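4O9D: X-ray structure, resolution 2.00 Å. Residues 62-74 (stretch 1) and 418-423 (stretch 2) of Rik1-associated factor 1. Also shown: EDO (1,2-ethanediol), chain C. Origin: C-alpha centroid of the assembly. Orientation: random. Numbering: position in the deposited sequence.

Stretch 1 62-74: LWIGDFHSETIQS
Stretch 2 (418-423) EFRIIE

Phe419 anchors the apolar centre of the contact. Its CA-to-CB bond points toward stretch 1 (chi1 m, -74°; chi2 -80°), and its CB lies 3.8 Å from CG2 of Ile72 (chi1 t, chi2 t). The ring presents its edge to the backbone where the two strands meet the turn, with CE1 4.3 Å from Asp66 O and CD1 3.9 Å from Thr71 N. On the same sheet face as Ile72, Ile421 (m, t) places CG1 4.1 Å from Ile72 CG2, while its CG2 meets the edge of the Trp63 ring (chi1 m, chi2 73°) at CZ3, 4.2 Å away.

Strands 62-66 and 71-74 form a hairpin (Ile64 N to Gln73 O, 3.0 Å); between them 67-69 are helical in phi/psi and Glu70 has positive phi (59/40). The backbone through Arg420 and Ile421 runs parallel to 71-74, pairing Thr71 with Arg420 and Ile72 with Ile421. Arg420 N donates to Glu70 O (3.0 Å). Ile72 brackets Ile421, as parallel pairing requires: its N donates to Arg420 O (3.0 Å), its O accepts from Ile422 N (2.8 Å).

The other face carries Thr71, Gln73, Arg420 and Ile422 (chi1 p), whose CG2 lies 4.0 Å from Thr71 CB. Thr71 OG1 (chi1 p) hydrogen-bonds Ser69 OG and ethanediol O2, both at 2.7 Å. At the polar edge, Glu70 OE1 (m, t) and Arg420 NH1 (m, p, chi3 149°) form a long, purely electrostatic salt bridge (4.0 Å); NH1 donates instead to Glu418 O (2.8 Å).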

# COMPACT_ATOMS: atom_id res chain seq x y z
N LEU A 62 -13.01 -8.85 4.45
CA LEU A 62 -11.91 -9.50 3.71
C LEU A 62 -12.44 -10.42 2.59
O LEU A 62 -13.02 -11.48 2.85
CB LEU A 62 -11.00 -10.29 4.68
CG LEU A 62 -9.82 -11.00 4.00
CD1 LEU A 62 -8.87 -10.00 3.34
CD2 LEU A 62 -9.07 -11.92 4.99
N TRP A 63 -12.24 -10.01 1.33
CA TRP A 63 -12.84 -10.73 0.21
C TRP A 63 -11.81 -11.20 -0.82
O TRP A 63 -10.75 -10.58 -1.00
CB TRP A 63 -13.90 -9.86 -0.47
CG TRP A 63 -15.01 -9.42 0.46
CD1 TRP A 63 -14.92 -8.47 1.44
CD2 TRP A 63 -16.36 -9.90 0.48
NE1 TRP A 63 -16.14 -8.34 2.07
CE2 TRP A 63 -17.04 -9.21 1.50
CE3 TRP A 63 -17.06 -10.87 -0.26
CZ2 TRP A 63 -18.38 -9.44 1.80
CZ3 TRP A 63 -18.40 -11.10 0.04
CH2 TRP A 63 -19.04 -10.38 1.05
N ILE A 64 -12.13 -12.30 -1.49
CA ILE A 64 -11.29 -12.81 -2.56
C ILE A 64 -12.21 -13.05 -3.72
O ILE A 64 -13.26 -13.70 -3.55
CB ILE A 64 -10.59 -14.14 -2.20
CG1 ILE A 64 -9.64 -13.97 -1.02
CG2 ILE A 64 -9.80 -14.66 -3.42
CD1 ILE A 64 -8.72 -15.18 -0.81
N GLY A 65 -11.84 -12.50 -4.87
CA GLY A 65 -12.64 -12.60 -6.08
C GLY A 65 -11.86 -13.28 -7.20
O GLY A 65 -10.63 -13.38 -7.15
N ASP A 66 -12.59 -13.72 -8.23
CA ASP A 66 -12.03 -14.47 -9.34
C ASP A 66 -12.50 -13.83 -10.65
O ASP A 66 -13.70 -13.71 -10.88
CB ASP A 66 -12.51 -15.93 -9.28
CG ASP A 66 -11.91 -16.79 -10.38
OD1 ASP A 66 -12.40 -16.72 -11.52
OD2 ASP A 66 -10.93 -17.52 -10.10
N PHE A 67 -11.56 -13.43 -11.50
CA PHE A 67 -11.89 -12.67 -12.70
C PHE A 67 -12.58 -13.55 -13.76
O PHE A 67 -13.52 -13.11 -14.42
CB PHE A 67 -10.64 -12.00 -13.29
CG PHE A 67 -10.10 -10.84 -12.45
CD1 PHE A 67 -10.96 -9.86 -11.96
CD2 PHE A 67 -8.75 -10.73 -12.17
CE1 PHE A 67 -10.47 -8.78 -11.21
CE2 PHE A 67 -8.24 -9.65 -11.42
CZ PHE A 67 -9.12 -8.68 -10.93
N HIS A 68 -12.14 -14.79 -13.92
CA HIS A 68 -12.77 -15.70 -14.86
C HIS A 68 -14.24 -16.00 -14.53
O HIS A 68 -15.09 -15.95 -15.41
CB HIS A 68 -11.99 -17.01 -14.94
CG HIS A 68 -12.68 -18.06 -15.77
ND1 HIS A 68 -13.13 -17.82 -17.05
CD2 HIS A 68 -13.01 -19.35 -15.49
CE1 HIS A 68 -13.69 -18.91 -17.53
NE2 HIS A 68 -13.63 -19.85 -16.60
N SER A 69 -14.54 -16.29 -13.26
CA SER A 69 -15.90 -16.71 -12.88
C SER A 69 -16.76 -15.55 -12.41
O SER A 69 -17.99 -15.68 -12.27
CB SER A 69 -15.84 -17.79 -11.78
OG SER A 69 -15.31 -17.27 -10.57
N GLU A 70 -16.12 -14.40 -12.15
CA GLU A 70 -16.84 -13.22 -11.71
C GLU A 70 -17.59 -13.52 -10.42
O GLU A 70 -18.72 -13.08 -10.21
CB GLU A 70 -17.77 -12.73 -12.83
CG GLU A 70 -17.03 -12.66 -14.16
CD GLU A 70 -17.81 -11.93 -15.26
OE1 GLU A 70 -19.01 -11.58 -15.06
OE2 GLU A 70 -17.21 -11.70 -16.33
N THR A 71 -16.93 -14.27 -9.55
CA THR A 71 -17.47 -14.57 -8.23
C THR A 71 -16.58 -14.01 -7.15
O THR A 71 -15.39 -13.76 -7.36
CB THR A 71 -17.61 -16.09 -8.02
OG1 THR A 71 -16.32 -16.70 -8.13
CG2 THR A 71 -18.56 -16.70 -9.06
N ILE A 72 -17.16 -13.82 -5.97
CA ILE A 72 -16.43 -13.26 -4.85
C ILE A 72 -16.90 -13.92 -3.53
O ILE A 72 -18.07 -14.29 -3.38
CB ILE A 72 -16.55 -11.70 -4.84
CG1 ILE A 72 -15.45 -11.07 -4.00
CG2 ILE A 72 -17.92 -11.23 -4.39
CD1 ILE A 72 -15.55 -9.56 -3.94
N GLN A 73 -15.98 -14.07 -2.60
CA GLN A 73 -16.23 -14.83 -1.37
C GLN A 73 -15.66 -14.09 -0.17
O GLN A 73 -14.55 -13.58 -0.24
CB GLN A 73 -15.59 -16.22 -1.45
CG GLN A 73 -15.85 -17.06 -0.22
CD GLN A 73 -15.01 -18.33 -0.18
OE1 GLN A 73 -14.32 -18.69 -1.14
NE2 GLN A 73 -15.07 -19.02 0.95
N SER A 74 -16.44 -14.03 0.91
CA SER A 74 -16.06 -13.37 2.16
C SER A 74 -15.25 -14.33 3.02
O SER A 74 -15.64 -15.49 3.15
CB SER A 74 -17.33 -12.95 2.92
OG SER A 74 -17.02 -12.30 4.15
N GLU A 418 -22.00 -6.86 -11.66
CA GLU A 418 -21.78 -7.29 -10.28
C GLU A 418 -21.02 -8.60 -10.27
O GLU A 418 -21.06 -9.36 -11.24
CB GLU A 418 -23.10 -7.49 -9.55
CG GLU A 418 -23.72 -6.22 -9.01
CD GLU A 418 -25.11 -6.46 -8.45
OE1 GLU A 418 -26.08 -5.96 -9.07
OE2 GLU A 418 -25.25 -7.15 -7.41
N PHE A 419 -20.32 -8.83 -9.16
CA PHE A 419 -19.78 -10.13 -8.87
C PHE A 419 -20.93 -10.90 -8.23
O PHE A 419 -21.87 -10.29 -7.69
CB PHE A 419 -18.59 -10.04 -7.90
CG PHE A 419 -17.33 -9.51 -8.54
CD1 PHE A 419 -16.52 -10.35 -9.30
CD2 PHE A 419 -16.96 -8.17 -8.39
CE1 PHE A 419 -15.35 -9.86 -9.91
CE2 PHE A 419 -15.80 -7.68 -8.99
CZ PHE A 419 -14.99 -8.54 -9.74
N ARG A 420 -20.89 -12.21 -8.32
CA ARG A 420 -21.87 -13.02 -7.61
C ARG A 420 -21.19 -13.55 -6.35
O ARG A 420 -20.13 -14.16 -6.42
CB ARG A 420 -22.39 -14.15 -8.49
CG ARG A 420 -23.42 -13.67 -9.56
CD ARG A 420 -22.78 -12.79 -10.64
NE ARG A 420 -23.46 -12.95 -11.93
CZ ARG A 420 -23.25 -12.18 -13.00
NH1 ARG A 420 -22.37 -11.18 -12.96
NH2 ARG A 420 -23.92 -12.42 -14.12
N ILE A 421 -21.80 -13.26 -5.20
CA ILE A 421 -21.26 -13.69 -3.91
C ILE A 421 -21.47 -15.19 -3.69
O ILE A 421 -22.59 -15.68 -3.86
CB ILE A 421 -21.95 -12.97 -2.75
CG1 ILE A 421 -21.68 -11.47 -2.82
CG2 ILE A 421 -21.46 -13.54 -1.42
CD1 ILE A 421 -22.31 -10.71 -1.68
N ILE A 422 -20.41 -15.89 -3.30
CA ILE A 422 -20.49 -17.34 -3.11
C ILE A 422 -20.08 -17.67 -1.68
O ILE A 422 -19.66 -16.79 -0.93
CB ILE A 422 -19.58 -18.11 -4.10
CG1 ILE A 422 -18.14 -17.62 -4.00
CG2 ILE A 422 -20.07 -17.96 -5.54
CD1 ILE A 422 -17.11 -18.66 -4.42
N GLU A 423 -20.21 -18.94 -1.29
CA GLU A 423 -19.70 -19.37 0.02
C GLU A 423 -18.72 -20.55 -0.12
O GLU A 423 -19.13 -21.66 -0.47
CB GLU A 423 -20.84 -19.77 0.95
CG GLU A 423 -21.86 -18.67 1.16
CD GLU A 423 -22.99 -19.10 2.07
OE1 GLU A 423 -23.27 -20.32 2.13
OE2 GLU A 423 -23.58 -18.23 2.74
C1 EDO C . -13.08 -16.57 -4.72
O1 EDO C . -12.06 -17.46 -5.19
C2 EDO C . -14.16 -16.39 -5.79
O2 EDO C . -14.62 -17.65 -6.30